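Local structure of periplasmic binding protein (Veillonella parvula, 4N01) at residues 46-57 / 146-154; 64-75 / 85-96. The protein probably binds a solute in the periplasm, perhaps a metal chelate or related cofactor, and delivers it to a membrane transporter. All blocks are in the same frame, centred on the assembly; numbering follows the deposited sequence.

Interaction 1 of 2, residues 46-57 / 146-154; sequences WSETFDGTKTDF and ISQKVNIWI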
loop_
_atom_site.group_PDB
_atom_site.type_symbol
_atom_site.label_atom_id
_atom_site.label_comp_id
_atom_site.label_asym_id
_atom_site.label_seq_id
_atom_site.Cartn_x
_atom_site.Cartn_y
_atom_site.Cartn_z
ATOM N N TRP A 46 21.710 -5.034 0.995
ATOM C CA TRP A 46 20.506 -5.638 0.429
ATOM C C TRP A 46 20.720 -5.885 -1.057
ATOM O O TRP A 46 21.737 -5.467 -1.608
ATOM C CB TRP A 46 19.271 -4.755 0.672
ATOM C CG TRP A 46 19.209 -3.487 -0.149
ATOM C CD1 TRP A 46 18.517 -3.300 -1.321
ATOM C CD2 TRP A 46 19.833 -2.230 0.148
ATOM N NE1 TRP A 46 18.682 -2.013 -1.769
ATOM C CE2 TRP A 46 19.485 -1.329 -0.882
ATOM C CE3 TRP A 46 20.657 -1.770 1.192
ATOM C CZ2 TRP A 46 19.919 -0.003 -0.904
ATOM C CZ3 TRP A 46 21.100 -0.449 1.169
ATOM C CH2 TRP A 46 20.734 0.417 0.123
ATOM N N SER A 47 19.772 -6.572 -1.692
ATOM C CA SER A 47 19.835 -6.855 -3.128
ATOM C C SER A 47 18.508 -6.532 -3.804
ATOM O O SER A 47 17.444 -6.663 -3.193
ATOM C CB SER A 47 20.136 -8.344 -3.378
ATOM O OG SER A 47 21.408 -8.707 -2.871
ATOM N N GLU A 48 18.569 -6.132 -5.072
ATOM C CA GLU A 48 17.370 -6.041 -5.906
ATOM C C GLU A 48 17.647 -6.680 -7.267
ATOM O O GLU A 48 18.800 -6.789 -7.684
ATOM C CB GLU A 48 16.920 -4.583 -6.097
ATOM C CG GLU A 48 16.756 -3.771 -4.810
ATOM C CD GLU A 48 15.614 -4.254 -3.934
ATOM O OE1 GLU A 48 14.756 -5.039 -4.407
ATOM O OE2 GLU A 48 15.563 -3.844 -2.749
ATOM N N THR A 49 16.589 -7.101 -7.957
ATOM C CA THR A 49 16.731 -7.705 -9.278
ATOM C C THR A 49 15.832 -7.001 -10.285
ATOM O O THR A 49 14.629 -6.862 -10.059
ATOM C CB THR A 49 16.404 -9.205 -9.250
ATOM O OG1 THR A 49 17.363 -9.880 -8.420
ATOM C CG2 THR A 49 16.456 -9.794 -10.662
ATOM N N PHE A 50 16.425 -6.529 -11.379
ATOM C CA PHE A 50 15.672 -5.843 -12.430
ATOM C C PHE A 50 16.025 -6.452 -13.779
ATOM O O PHE A 50 17.198 -6.454 -14.159
ATOM C CB PHE A 50 16.020 -4.351 -12.464
ATOM C CG PHE A 50 15.853 -3.648 -11.141
ATOM C CD1 PHE A 50 14.610 -3.194 -10.730
ATOM C CD2 PHE A 50 16.950 -3.419 -10.325
ATOM C CE1 PHE A 50 14.460 -2.536 -9.517
ATOM C CE2 PHE A 50 16.811 -2.760 -9.116
ATOM C CZ PHE A 50 15.561 -2.319 -8.709
ATOM N N ASP A 51 15.018 -6.947 -14.499
ATOM C CA ASP A 51 15.223 -7.597 -15.797
ATOM C C ASP A 51 16.247 -8.721 -15.703
ATOM O O ASP A 51 17.135 -8.833 -16.547
ATOM C CB ASP A 51 15.668 -6.587 -16.866
ATOM C CG ASP A 51 14.526 -5.731 -17.385
ATOM O OD1 ASP A 51 13.509 -5.574 -16.676
ATOM O OD2 ASP A 51 14.658 -5.207 -18.514
ATOM N N GLY A 52 16.131 -9.536 -14.660
ATOM C CA GLY A 52 17.012 -10.677 -14.487
ATOM C C GLY A 52 18.411 -10.338 -14.009
ATOM O O GLY A 52 19.218 -11.235 -13.758
ATOM N N THR A 53 18.715 -9.049 -13.888
ATOM C CA THR A 53 20.024 -8.639 -13.395
ATOM C C THR A 53 19.955 -8.329 -11.904
ATOM O O THR A 53 19.255 -7.404 -11.481
ATOM C CB THR A 53 20.569 -7.400 -14.141
ATOM O OG1 THR A 53 20.622 -7.667 -15.549
ATOM C CG2 THR A 53 21.967 -7.061 -13.639
ATOM N N LYS A 54 20.686 -9.104 -11.109
ATOM C CA LYS A 54 20.711 -8.902 -9.664
ATOM C C LYS A 54 21.871 -8.001 -9.250
ATOM O O LYS A 54 23.018 -8.258 -9.607
ATOM C CB LYS A 54 20.816 -10.250 -8.944
ATOM C CG LYS A 54 21.007 -10.121 -7.443
ATOM C CD LYS A 54 21.025 -11.479 -6.773
ATOM C CE LYS A 54 21.207 -11.327 -5.275
ATOM N NZ LYS A 54 21.101 -12.630 -4.563
ATOM N N THR A 55 21.571 -6.948 -8.492
ATOM C CA THR A 55 22.598 -6.017 -8.028
ATOM C C THR A 55 22.666 -5.999 -6.493
ATOM O O THR A 55 21.635 -5.985 -5.810
ATOM C CB THR A 55 22.327 -4.590 -8.565
ATOM O OG1 THR A 55 22.188 -4.640 -9.992
ATOM C CG2 THR A 55 23.468 -3.632 -8.204
ATOM N N ASP A 56 23.882 -6.021 -5.954
ATOM C CA ASP A 56 24.065 -5.921 -4.509
ATOM C C ASP A 56 24.303 -4.469 -4.129
ATOM O O ASP A 56 25.060 -3.765 -4.795
ATOM C CB ASP A 56 25.236 -6.786 -4.043
ATOM C CG ASP A 56 24.924 -8.267 -4.112
ATOM O OD1 ASP A 56 23.767 -8.642 -3.820
ATOM O OD2 ASP A 56 25.821 -9.060 -4.472
ATOM N N PHE A 57 23.649 -4.028 -3.060
ATOM C CA PHE A 57 23.790 -2.650 -2.585
ATOM C C PHE A 57 24.290 -2.611 -1.141
ATOM O O PHE A 57 24.054 -3.547 -0.368
ATOM C CB PHE A 57 22.441 -1.917 -2.665
ATOM C CG PHE A 57 21.873 -1.820 -4.062
ATOM C CD1 PHE A 57 22.324 -0.840 -4.944
ATOM C CD2 PHE A 57 20.889 -2.700 -4.489
ATOM C CE1 PHE A 57 21.800 -0.744 -6.230
ATOM C CE2 PHE A 57 20.353 -2.611 -5.776
ATOM C CZ PHE A 57 20.804 -1.633 -6.644
ATOM N N ILE A 146 21.663 2.776 -11.690
ATOM C CA ILE A 146 22.809 2.029 -11.181
ATOM C C ILE A 146 24.113 2.471 -11.851
ATOM O O ILE A 146 25.146 2.559 -11.192
ATOM C CB ILE A 146 22.547 0.506 -11.281
ATOM C CG1 ILE A 146 21.351 0.150 -10.391
ATOM C CG2 ILE A 146 23.766 -0.291 -10.878
ATOM C CD1 ILE A 146 20.844 -1.287 -10.554
ATOM N N SER A 147 24.057 2.793 -13.145
ATOM C CA SER A 147 25.209 3.378 -13.844
ATOM C C SER A 147 25.737 4.626 -13.154
ATOM O O SER A 147 26.939 4.900 -13.177
ATOM C CB SER A 147 24.841 3.749 -15.282
ATOM O OG SER A 147 24.965 2.634 -16.140
ATOM N N GLN A 148 24.829 5.383 -12.545
ATOM C CA GLN A 148 25.176 6.651 -11.922
ATOM C C GLN A 148 25.338 6.504 -10.415
ATOM O O GLN A 148 25.243 7.489 -9.682
ATOM C CB GLN A 148 24.089 7.685 -12.231
ATOM C CG GLN A 148 23.840 7.874 -13.718
ATOM C CD GLN A 148 25.017 8.516 -14.423
ATOM O OE1 GLN A 148 25.474 9.590 -14.031
ATOM N NE2 GLN A 148 25.518 7.858 -15.464
ATOM N N LYS A 149 25.555 5.267 -9.967
ATOM C CA LYS A 149 25.850 4.963 -8.561
ATOM C C LYS A 149 24.689 5.201 -7.593
ATOM O O LYS A 149 24.889 5.276 -6.379
ATOM C CB LYS A 149 27.100 5.715 -8.084
ATOM C CG LYS A 149 28.345 5.476 -8.933
ATOM C CD LYS A 149 29.463 6.438 -8.540
ATOM C CE LYS A 149 30.786 6.077 -9.206
ATOM N NZ LYS A 149 31.862 7.050 -8.866
ATOM N N VAL A 150 23.473 5.299 -8.117
ATOM C CA VAL A 150 22.299 5.403 -7.257
ATOM C C VAL A 150 21.991 4.034 -6.644
ATOM O O VAL A 150 21.953 3.031 -7.361
ATOM C CB VAL A 150 21.061 5.887 -8.055
ATOM C CG1 VAL A 150 19.809 5.906 -7.172
ATOM C CG2 VAL A 150 21.326 7.264 -8.669
ATOM N N ASN A 151 21.784 3.993 -5.327
ATOM C CA ASN A 151 21.321 2.784 -4.643
ATOM C C ASN A 151 19.803 2.683 -4.710
ATOM O O ASN A 151 19.103 3.643 -4.378
ATOM C CB ASN A 151 21.770 2.805 -3.177
ATOM C CG ASN A 151 23.278 2.643 -3.024
ATOM O OD1 ASN A 151 23.890 1.815 -3.701
ATOM N ND2 ASN A 151 23.882 3.437 -2.143
ATOM N N ILE A 152 19.284 1.528 -5.127
ATOM C CA ILE A 152 17.844 1.350 -5.244
ATOM C C ILE A 152 17.373 0.346 -4.208
ATOM O O ILE A 152 17.965 -0.727 -4.059
ATOM C CB ILE A 152 17.455 0.814 -6.633
ATOM C CG1 ILE A 152 17.983 1.746 -7.724
ATOM C CG2 ILE A 152 15.942 0.670 -6.744
ATOM C CD1 ILE A 152 17.748 1.234 -9.140
ATOM N N TRP A 153 16.310 0.690 -3.490
ATOM C CA TRP A 153 15.739 -0.204 -2.487
ATOM C C TRP A 153 14.243 -0.264 -2.669
ATOM O O TRP A 153 13.594 0.772 -2.823
ATOM C CB TRP A 153 16.029 0.318 -1.079
ATOM C CG TRP A 153 15.406 -0.531 -0.018
ATOM C CD1 TRP A 153 15.846 -1.744 0.418
ATOM C CD2 TRP A 153 14.219 -0.238 0.731
ATOM N NE1 TRP A 153 15.011 -2.223 1.397
ATOM C CE2 TRP A 153 14.006 -1.315 1.609
ATOM C CE3 TRP A 153 13.318 0.833 0.744
ATOM C CZ2 TRP A 153 12.926 -1.358 2.496
ATOM C CZ3 TRP A 153 12.251 0.795 1.628
ATOM C CH2 TRP A 153 12.067 -0.295 2.492
ATOM N N ILE A 154 13.685 -1.467 -2.631
ATOM C CA ILE A 154 12.238 -1.640 -2.774
ATOM C C ILE A 154 11.710 -2.461 -1.605
ATOM O O ILE A 154 12.263 -3.525 -1.304
ATOM C CB ILE A 154 11.904 -2.386 -4.083
ATOM C CG1 ILE A 154 12.384 -1.563 -5.284
ATOM C CG2 ILE A 154 10.399 -2.663 -4.184
ATOM C CD1 ILE A 154 12.318 -2.315 -6.591
HETATM O O HOH W 1 14.159 -5.194 -0.837
#
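The indole of Trp-46 takes the edge of the Trp-153 five-membered ring on one face, a T-shaped pair with planes at 88° and 3.5 Å between Trp-46 CD1 and Trp-153 CD1. From its ring edge, Trp-46 NE1 gives a nearly straight hydrogen bond of 2.7 Å to Ile-152 O; the oxygen lies in the indole plane, but the N-H approaches tilted out of the carbonyl plane. The same oxygen rests over one face of the Phe-57 ring, whose opposite face meets CG2 of Thr-55, while Asn-151 OD1 comes to its edge, 3.3 Å from Phe-57 CD1. Glu-48 folds back at chi2 (-67°), which brings OE2 to within 3.0 Å of Ile-154 N; this N-H enters from above the carboxylate plane. Trp-46, Glu-48, Thr-55 and Phe-57 belong to an antiparallel hairpin, closed by a type I' turn from Phe-50 to Thr-53, whose strand 46-50 crosses, at 86°, strand 151-153, an outermost strand of the parallel five-stranded sheet. Toward the turn, Phe-50 CE1 meets Ile-154 CD1 at 3.6 Å and Phe-50 CZ meets Ile-152 CG2 at the same distance, and Ile-146 CD1 reaches Thr-55 OG1 tip to tip. Farther out, Leu-175 and Ile-178 of helix 165-178 pack on Trp-153, and Phe-135 lies against both Ile-152 and Ile-154. A Schellman motif with Lys-149 at C-prime ends helix 142-147 and turns the chain into strand 151-153.

Interaction 2 of 2, residues 64-75 / 85-96; sequences THAVSMSQATTE and KMAGTAFKEEEI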
loop_
_atom_site.group_PDB
_atom_site.type_symbol
_atom_site.label_atom_id
_atom_site.label_comp_id
_atom_site.label_asym_id
_atom_site.label_seq_id
_atom_site.Cartn_x
_atom_site.Cartn_y
_atom_site.Cartn_z
ATOM N N THR A 64 21.717 11.033 1.583
ATOM C CA THR A 64 21.427 12.428 1.879
ATOM C C THR A 64 20.601 13.078 0.780
ATOM O O THR A 64 20.095 14.189 0.954
ATOM C CB THR A 64 22.714 13.231 2.046
ATOM O OG1 THR A 64 23.407 13.270 0.793
ATOM C CG2 THR A 64 23.593 12.591 3.099
ATOM N N HIS A 65 20.500 12.395 -0.357
ATOM C CA HIS A 65 19.722 12.877 -1.496
ATOM C C HIS A 65 18.783 11.790 -2.025
ATOM O O HIS A 65 18.889 11.367 -3.183
ATOM C CB HIS A 65 20.647 13.350 -2.614
ATOM C CG HIS A 65 21.339 14.641 -2.317
ATOM N ND1 HIS A 65 22.267 14.777 -1.295
ATOM C CD2 HIS A 65 21.238 15.863 -2.884
ATOM C CE1 HIS A 65 22.702 16.017 -1.261
ATOM N NE2 HIS A 65 22.094 16.706 -2.216
ATOM N N ALA A 66 17.860 11.346 -1.178
ATOM C CA ALA A 66 16.989 10.226 -1.519
ATOM C C ALA A 66 15.793 10.691 -2.344
ATOM O O ALA A 66 15.248 11.773 -2.098
ATOM C CB ALA A 66 16.510 9.546 -0.258
ATOM N N VAL A 67 15.404 9.885 -3.328
ATOM C CA VAL A 67 14.246 10.188 -4.156
ATOM C C VAL A 67 13.222 9.078 -4.010
ATOM O O VAL A 67 13.544 7.894 -4.164
ATOM C CB VAL A 67 14.612 10.336 -5.650
ATOM C CG1 VAL A 67 13.345 10.406 -6.507
ATOM C CG2 VAL A 67 15.489 11.589 -5.872
ATOM N N SER A 68 11.986 9.457 -3.707
ATOM C CA SER A 68 10.916 8.480 -3.646
ATOM C C SER A 68 10.047 8.595 -4.897
ATOM O O SER A 68 9.516 9.665 -5.195
ATOM C CB SER A 68 10.065 8.684 -2.395
ATOM O OG SER A 68 8.935 7.830 -2.445
HETATM N N MSE A 69 9.912 7.491 -5.627
HETATM C CA MSE A 69 9.177 7.482 -6.891
HETATM C C MSE A 69 7.698 7.129 -6.726
HETATM O O MSE A 69 6.957 7.106 -7.708
HETATM C CB MSE A 69 9.817 6.474 -7.860
HETATM C CG MSE A 69 11.268 6.754 -8.201
HETATM SE SE MSE A 69 11.518 8.244 -9.437
HETATM C CE MSE A 69 11.210 7.281 -11.121
ATOM N N SER A 70 7.266 6.836 -5.500
ATOM C CA SER A 70 5.877 6.421 -5.270
ATOM C C SER A 70 5.342 7.029 -3.986
ATOM O O SER A 70 6.112 7.311 -3.061
ATOM C CB SER A 70 5.782 4.897 -5.168
ATOM O OG SER A 70 6.379 4.276 -6.302
ATOM N N GLN A 71 4.030 7.220 -3.903
ATOM C CA GLN A 71 3.481 7.834 -2.700
ATOM C C GLN A 71 3.676 6.971 -1.455
ATOM O O GLN A 71 3.923 7.500 -0.360
ATOM C CB GLN A 71 2.002 8.178 -2.866
ATOM C CG GLN A 71 1.426 8.842 -1.622
ATOM C CD GLN A 71 0.060 9.446 -1.855
ATOM O OE1 GLN A 71 -0.385 9.589 -3.003
ATOM N NE2 GLN A 71 -0.623 9.800 -0.765
ATOM N N ALA A 72 3.556 5.654 -1.622
ATOM C CA ALA A 72 3.671 4.733 -0.497
ATOM C C ALA A 72 5.054 4.808 0.154
ATOM O O ALA A 72 5.159 4.910 1.378
ATOM C CB ALA A 72 3.344 3.308 -0.919
ATOM N N THR A 73 6.112 4.783 -0.651
ATOM C CA THR A 73 7.451 4.915 -0.088
ATOM C C THR A 73 7.716 6.337 0.409
ATOM O O THR A 73 8.487 6.536 1.346
ATOM C CB THR A 73 8.548 4.476 -1.080
ATOM O OG1 THR A 73 8.357 5.155 -2.323
ATOM C CG2 THR A 73 8.498 2.953 -1.311
ATOM N N THR A 74 7.082 7.336 -0.206
ATOM C CA THR A 74 7.171 8.707 0.316
ATOM C C THR A 74 6.629 8.781 1.741
ATOM O O THR A 74 7.255 9.378 2.625
ATOM C CB THR A 74 6.416 9.711 -0.571
ATOM O OG1 THR A 74 7.129 9.887 -1.799
ATOM C CG2 THR A 74 6.276 11.073 0.127
ATOM N N GLU A 75 5.474 8.158 1.970
ATOM C CA GLU A 75 4.887 8.160 3.306
ATOM C C GLU A 75 5.735 7.377 4.303
ATOM O O GLU A 75 5.912 7.821 5.438
ATOM C CB GLU A 75 3.405 7.718 3.272
ATOM C CG GLU A 75 2.570 8.719 2.454
ATOM C CD GLU A 75 1.067 8.457 2.437
ATOM O OE1 GLU A 75 0.613 7.361 2.854
ATOM O OE2 GLU A 75 0.322 9.373 1.995
ATOM N N LYS A 85 16.615 14.202 4.495
ATOM C CA LYS A 85 17.458 13.351 3.657
ATOM C C LYS A 85 16.886 13.161 2.249
ATOM O O LYS A 85 17.439 12.399 1.446
ATOM C CB LYS A 85 17.635 11.980 4.319
ATOM C CG LYS A 85 18.202 12.043 5.736
ATOM C CD LYS A 85 19.603 12.639 5.736
ATOM C CE LYS A 85 20.136 12.785 7.157
ATOM N NZ LYS A 85 21.063 11.685 7.546
HETATM N N MSE A 86 15.769 13.834 1.964
HETATM C CA MSE A 86 15.029 13.596 0.721
HETATM C C MSE A 86 15.237 14.690 -0.320
HETATM O O MSE A 86 15.018 15.877 -0.053
HETATM C CB MSE A 86 13.544 13.386 1.027
HETATM C CG MSE A 86 13.345 12.182 1.929
HETATM SE SE MSE A 86 11.556 11.966 2.625
HETATM C CE MSE A 86 10.671 11.625 0.916
ATOM N N ALA A 87 15.677 14.286 -1.509
ATOM C CA ALA A 87 15.918 15.247 -2.584
ATOM C C ALA A 87 14.704 15.409 -3.497
ATOM O O ALA A 87 14.638 16.339 -4.295
ATOM C CB ALA A 87 17.125 14.840 -3.390
ATOM N N GLY A 88 13.744 14.506 -3.394
ATOM C CA GLY A 88 12.566 14.634 -4.234
ATOM C C GLY A 88 11.543 13.537 -4.028
ATOM O O GLY A 88 11.879 12.446 -3.577
ATOM N N THR A 89 10.293 13.836 -4.365
ATOM C CA THR A 89 9.242 12.820 -4.386
ATOM C C THR A 89 8.532 12.856 -5.733
ATOM O O THR A 89 8.619 13.846 -6.463
ATOM C CB THR A 89 8.183 13.054 -3.304
ATOM O OG1 THR A 89 7.545 14.318 -3.538
ATOM C CG2 THR A 89 8.821 13.028 -1.923
ATOM N N ALA A 90 7.803 11.790 -6.046
ATOM C CA ALA A 90 7.104 11.717 -7.324
ATOM C C ALA A 90 5.823 10.918 -7.218
ATOM O O ALA A 90 5.614 10.163 -6.260
ATOM C CB ALA A 90 7.998 11.123 -8.390
ATOM N N PHE A 91 4.970 11.104 -8.219
ATOM C CA PHE A 91 3.780 10.292 -8.410
ATOM C C PHE A 91 2.855 10.234 -7.192
ATOM O O PHE A 91 2.475 9.153 -6.739
ATOM C CB PHE A 91 4.168 8.888 -8.881
ATOM C CG PHE A 91 3.285 8.356 -9.967
ATOM C CD1 PHE A 91 3.831 7.836 -11.134
ATOM C CD2 PHE A 91 1.904 8.383 -9.827
ATOM C CE1 PHE A 91 3.013 7.356 -12.146
ATOM C CE2 PHE A 91 1.078 7.900 -10.831
ATOM C CZ PHE A 91 1.635 7.384 -11.991
ATOM N N LYS A 92 2.488 11.402 -6.668
ATOM C CA LYS A 92 1.454 11.466 -5.639
ATOM C C LYS A 92 0.137 10.963 -6.248
ATOM O O LYS A 92 -0.231 11.382 -7.347
ATOM C CB LYS A 92 1.290 12.911 -5.158
ATOM C CG LYS A 92 0.130 13.106 -4.190
ATOM C CD LYS A 92 0.065 14.548 -3.687
ATOM C CE LYS A 92 -1.166 14.760 -2.810
ATOM N NZ LYS A 92 -1.622 16.181 -2.794
ATOM N N GLU A 93 -0.559 10.064 -5.552
ATOM C CA GLU A 93 -1.797 9.462 -6.082
ATOM C C GLU A 93 -3.064 9.958 -5.404
ATOM O O GLU A 93 -4.148 9.921 -5.987
ATOM C CB GLU A 93 -1.758 7.933 -5.945
ATOM C CG GLU A 93 -0.694 7.248 -6.774
ATOM C CD GLU A 93 -0.564 5.774 -6.438
ATOM O OE1 GLU A 93 -1.605 5.110 -6.208
ATOM O OE2 GLU A 93 0.583 5.279 -6.392
ATOM N N GLU A 94 -2.935 10.391 -4.157
ATOM C CA GLU A 94 -4.089 10.797 -3.356
ATOM C C GLU A 94 -3.592 11.715 -2.256
ATOM O O GLU A 94 -2.382 11.916 -2.135
ATOM C CB GLU A 94 -4.792 9.565 -2.763
ATOM C CG GLU A 94 -3.855 8.518 -2.163
ATOM C CD GLU A 94 -4.590 7.352 -1.489
ATOM O OE1 GLU A 94 -5.092 7.539 -0.354
ATOM O OE2 GLU A 94 -4.659 6.237 -2.079
ATOM N N GLU A 95 -4.511 12.273 -1.461
ATOM C CA GLU A 95 -4.134 13.157 -0.354
ATOM C C GLU A 95 -3.107 12.480 0.545
ATOM O O GLU A 95 -3.259 11.310 0.905
ATOM C CB GLU A 95 -5.358 13.557 0.485
ATOM C CG GLU A 95 -5.038 14.523 1.637
ATOM C CD GLU A 95 -6.167 14.658 2.655
ATOM O OE1 GLU A 95 -6.928 13.685 2.854
ATOM O OE2 GLU A 95 -6.289 15.741 3.268
ATOM N N ILE A 96 -2.058 13.217 0.893
ATOM C CA ILE A 96 -1.015 12.698 1.776
ATOM C C ILE A 96 -1.649 12.401 3.134
ATOM O O ILE A 96 -2.516 13.146 3.586
ATOM C CB ILE A 96 0.109 13.737 1.943
ATOM C CG1 ILE A 96 0.722 14.043 0.571
ATOM C CG2 ILE A 96 1.177 13.246 2.926
ATOM C CD1 ILE A 96 1.232 12.816 -0.152
HETATM O O HOH W 2 2.666 6.525 -6.436
HETATM O O HOH W 3 2.039 4.414 -3.796
HETATM O O HOH W 4 5.252 10.804 -3.729
#
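The carboxamide of Gln-71 is bound at its edges by backbone groups of Glu-93 to Glu-95, and CD1 of Ile-96 lies over one face, 3.6 Å from Gln-71 NE2. Gln-71 sits in the first turn of helix 71-79, the crossover helix of a beta-alpha-beta unit with parallel strands 66-68 and 86-90; its CG is anti to the backbone N (chi1 -179°) and the chain extended beyond, carrying the amide out to the 93-95 backbone. Gln-71 OE1 accepts two N-H groups: Glu-94 N on a lone pair in the amide plane at 2.9 Å, and Glu-93 N almost in line with the C=O at 2.6 Å. On the other edge NE2 gives a straight, in-plane bond (173°) to Glu-75 OE2, one helical turn on, and weaker ones to Glu-94 O and Glu-95 O. Every polar atom of the amide is thus engaged and its flip state fixed. Arg-319, in the second shell, salt-bridges Glu-75 OE2 and hydrogen-bonds Glu-95 O, two oxygens Gln-71 NE2 also uses, while Ser-312 binds the Glu-94 carboxylate. At the far end, the His-65 ring has Thr-64 OG1 hydrogen-bonded to ND1 in its plane.

A beta bulge between Ala-66 and Val-67 shifts the pairing, and Ala-66 O takes Ala-87 N at 2.6 Å and, weakly, Gly-88 N. Beyond it Ser-68 N bonds Gly-88 O at 3.0 Å. Ser-68 OG hydrogen-bonds both Thr-73 OG1 and Thr-74 OG1; the latter oxygen touches Thr-89 CG2 at 3.6 Å and shares a water with Ala-90 O, 2.6 Å from that water.

Overall arrangement
Interactions 1 and 2 reach the same parallel sheet, in the order 109-111, 86-90, 66-68, 127-129, 151-153. Interaction 1 lays the hairpin over the edge strand 151-153; interaction 2 pairs two strands farther in, with 127-129 between. The hairpin's strand 53-59 is followed directly by strand 66-68, and Asp-126 hydrogen-bonds the start of segment 64-75 as well as the backbone of Asn-151. Their centres are 19 Å apart, yet the nearest atoms come within about 5 Å without touching. A bound glycerol, probably from the crystallisation liquor, lies about 4 Å from the Glu-93 side chain and may mark a pocket beside interaction 2; sodium ions lie about 7 Å from that side chain and about 5 Å from Trp-46's.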